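Local coordinates for protein alpha-galactosidase (PDB 3A5V) that hydrolyses terminal alpha-linked galactose residues from oligosaccharides and other galactosides, as a tetrameric, N-glycosylated family 27 glycosidase, at residues S187-D192 with D238-E243. Numbering follows the deposited sequence. Where two conformers were deposited one is given.
Sequences SGDVYD and DLDMLE
Val-190 and Asp-240 make the one direct hydrogen bond between the two loops: Val-190 N donates to Asp-240 OD2 over 3.0 Å at an N-H...O angle of 146°, meeting the anti lone pair. Asp-240 CG stands anti to its own backbone N, which carries the carboxylate across to the 187-192 loop. The same OD2 accepts from a water, 2.8 Å away, that also donates to Val-190 O, so Asp-240 OD2 holds Val-190 N directly and Val-190 O through the shared water. Asp-240 OD1 turns back to its own loop and takes a weak bond from Met-241 N. Val-190 CG1, set between backbone N and carbonyl carbon, drops onto Met-241 O at 3.4 Å, and this buried carbonyl has no polar partner in the model. Farther along, Glu-243 bends at chi2 (-82°) and lays its carboxylate beside the Tyr-191 to Asp-192 backbone, with Glu-243 OE2 3.6 Å from Tyr-191 CA. Glu-243 OE1 meets the Asp-192 side chain, 3.5 Å from Asp-192 CB. The two carboxylate planes are only 6° apart, yet Asp-192 OD1 and Glu-243 OE1 stay 4.3 Å apart; Tyr-254 and Asn-246, respectively, bond these oxygens and probably ease the repulsion. An alanine in place of Glu-243 would probably leave Asn-246 ND2 without this acceptor and open a gap against Asp-192. Asp-189, salt-bridged to Arg-185, lies near a bound Tris molecule, consistent with a pocket there. The arrangement joins loops following neighbouring parallel strands 183-185 and 236-238, at the C-terminal, active-site end of a TIM barrel.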
loop_
_atom_site.group_PDB
_atom_site.type_symbol
_atom_site.label_atom_id
_atom_site.label_comp_id
_atom_site.label_asym_id
_atom_site.label_seq_id
_atom_site.Cartn_x
_atom_site.Cartn_y
_atom_site.Cartn_z
ATOM N N SER A 187 -4.359 1.428 -17.079
ATOM C CA SER A 187 -5.370 2.109 -16.267
ATOM C C SER A 187 -6.736 1.464 -16.461
ATOM O O SER A 187 -6.921 0.655 -17.373
ATOM C CB SER A 187 -5.418 3.603 -16.682
ATOM O OG SER A 187 -6.075 3.724 -17.925
ATOM N N GLY A 188 -7.693 1.833 -15.608
ATOM C CA GLY A 188 -9.105 1.575 -15.876
ATOM C C GLY A 188 -9.564 2.189 -17.203
ATOM O O GLY A 188 -8.886 3.065 -17.767
ATOM N N ASP A 189 -10.705 1.717 -17.709
ATOM C CA ASP A 189 -11.142 2.049 -19.072
ATOM C C ASP A 189 -11.400 3.542 -19.225
ATOM O O ASP A 189 -11.976 4.181 -18.344
ATOM C CB ASP A 189 -12.444 1.322 -19.458
ATOM C CG ASP A 189 -12.395 -0.183 -19.257
ATOM O OD1 ASP A 189 -11.339 -0.773 -18.914
ATOM O OD2 ASP A 189 -13.467 -0.790 -19.445
ATOM N N VAL A 190 -11.012 4.077 -20.379
ATOM C CA VAL A 190 -11.380 5.430 -20.760
ATOM C C VAL A 190 -12.889 5.472 -21.013
ATOM O O VAL A 190 -13.507 4.447 -21.277
ATOM C CB VAL A 190 -10.558 5.905 -22.020
ATOM C CG1 VAL A 190 -11.027 5.180 -23.330
ATOM C CG2 VAL A 190 -10.598 7.422 -22.159
ATOM N N TYR A 191 -13.486 6.647 -20.854
ATOM C CA TYR A 191 -14.812 6.901 -21.393
ATOM C C TYR A 191 -14.824 8.193 -22.194
ATOM O O TYR A 191 -13.822 8.934 -22.210
ATOM C CB TYR A 191 -15.912 6.882 -20.327
ATOM C CG TYR A 191 -15.974 8.028 -19.332
ATOM C CD1 TYR A 191 -14.836 8.503 -18.666
ATOM C CD2 TYR A 191 -17.219 8.582 -18.994
ATOM C CE1 TYR A 191 -14.941 9.544 -17.691
ATOM C CE2 TYR A 191 -17.337 9.583 -18.056
ATOM C CZ TYR A 191 -16.200 10.066 -17.406
ATOM O OH TYR A 191 -16.375 11.065 -16.478
ATOM N N ASP A 192 -15.952 8.459 -22.857
ATOM C CA ASP A 192 -16.026 9.546 -23.838
ATOM C C ASP A 192 -16.193 10.878 -23.117
ATOM O O ASP A 192 -17.238 11.544 -23.230
ATOM C CB ASP A 192 -17.188 9.279 -24.811
ATOM C CG ASP A 192 -17.152 10.170 -26.040
ATOM O OD1 ASP A 192 -16.136 10.863 -26.283
ATOM O OD2 ASP A 192 -18.169 10.177 -26.762
ATOM N N ASP A 238 -0.532 0.807 -22.906
ATOM C CA ASP A 238 -1.775 0.926 -23.666
ATOM C C ASP A 238 -2.723 1.839 -22.884
ATOM O O ASP A 238 -3.112 1.527 -21.745
ATOM C CB ASP A 238 -2.372 -0.480 -23.880
ATOM C CG ASP A 238 -3.669 -0.483 -24.701
ATOM O OD1 ASP A 238 -4.178 0.586 -25.106
ATOM O OD2 ASP A 238 -4.200 -1.597 -24.907
ATOM N N LEU A 239 -3.073 2.981 -23.482
ATOM C CA LEU A 239 -3.905 3.969 -22.810
ATOM C C LEU A 239 -5.405 3.760 -23.084
ATOM O O LEU A 239 -6.218 4.620 -22.753
ATOM C CB LEU A 239 -3.458 5.398 -23.176
ATOM C CG LEU A 239 -2.239 6.003 -22.453
ATOM C CD1 LEU A 239 -0.971 5.115 -22.557
ATOM C CD2 LEU A 239 -1.950 7.421 -22.989
ATOM N N ASP A 240 -5.744 2.602 -23.663
ATOM C CA ASP A 240 -7.118 2.201 -24.019
ATOM C C ASP A 240 -7.514 2.856 -25.353
ATOM O O ASP A 240 -6.753 3.642 -25.928
ATOM C CB ASP A 240 -8.153 2.486 -22.895
ATOM C CG ASP A 240 -9.388 1.588 -22.966
ATOM O OD1 ASP A 240 -9.466 0.683 -23.833
ATOM O OD2 ASP A 240 -10.296 1.775 -22.134
ATOM N N MET A 241 -8.705 2.514 -25.831
ATOM C CA MET A 241 -9.152 2.839 -27.185
ATOM C C MET A 241 -9.448 4.318 -27.379
ATOM O O MET A 241 -9.723 5.043 -26.417
ATOM C CB MET A 241 -10.416 2.035 -27.508
ATOM C CG MET A 241 -10.170 0.557 -27.466
ATOM S SD MET A 241 -11.632 -0.417 -27.845
ATOM C CE MET A 241 -12.664 -0.116 -26.384
ATOM N N LEU A 242 -9.404 4.751 -28.638
ATOM C CA LEU A 242 -9.715 6.124 -29.005
ATOM C C LEU A 242 -11.233 6.328 -29.083
ATOM O O LEU A 242 -11.922 5.556 -29.746
ATOM C CB LEU A 242 -9.074 6.453 -30.369
ATOM C CG LEU A 242 -7.535 6.468 -30.338
ATOM C CD1 LEU A 242 -6.938 6.289 -31.750
ATOM C CD2 LEU A 242 -6.982 7.734 -29.654
ATOM N N GLU A 243 -11.723 7.379 -28.429
ATOM C CA GLU A 243 -13.154 7.742 -28.401
ATOM C C GLU A 243 -13.581 8.698 -29.533
ATOM O O GLU A 243 -14.759 9.065 -29.632
ATOM C CB GLU A 243 -13.505 8.378 -27.040
ATOM C CG GLU A 243 -13.375 7.421 -25.850
ATOM C CD GLU A 243 -14.589 6.506 -25.663
ATOM O OE1 GLU A 243 -15.569 6.611 -26.433
ATOM O OE2 GLU A 243 -14.565 5.685 -24.723
HETATM O O HOH W 1 -5.226 1.767 -19.983
HETATM O O HOH W 2 -12.983 2.167 -22.919
#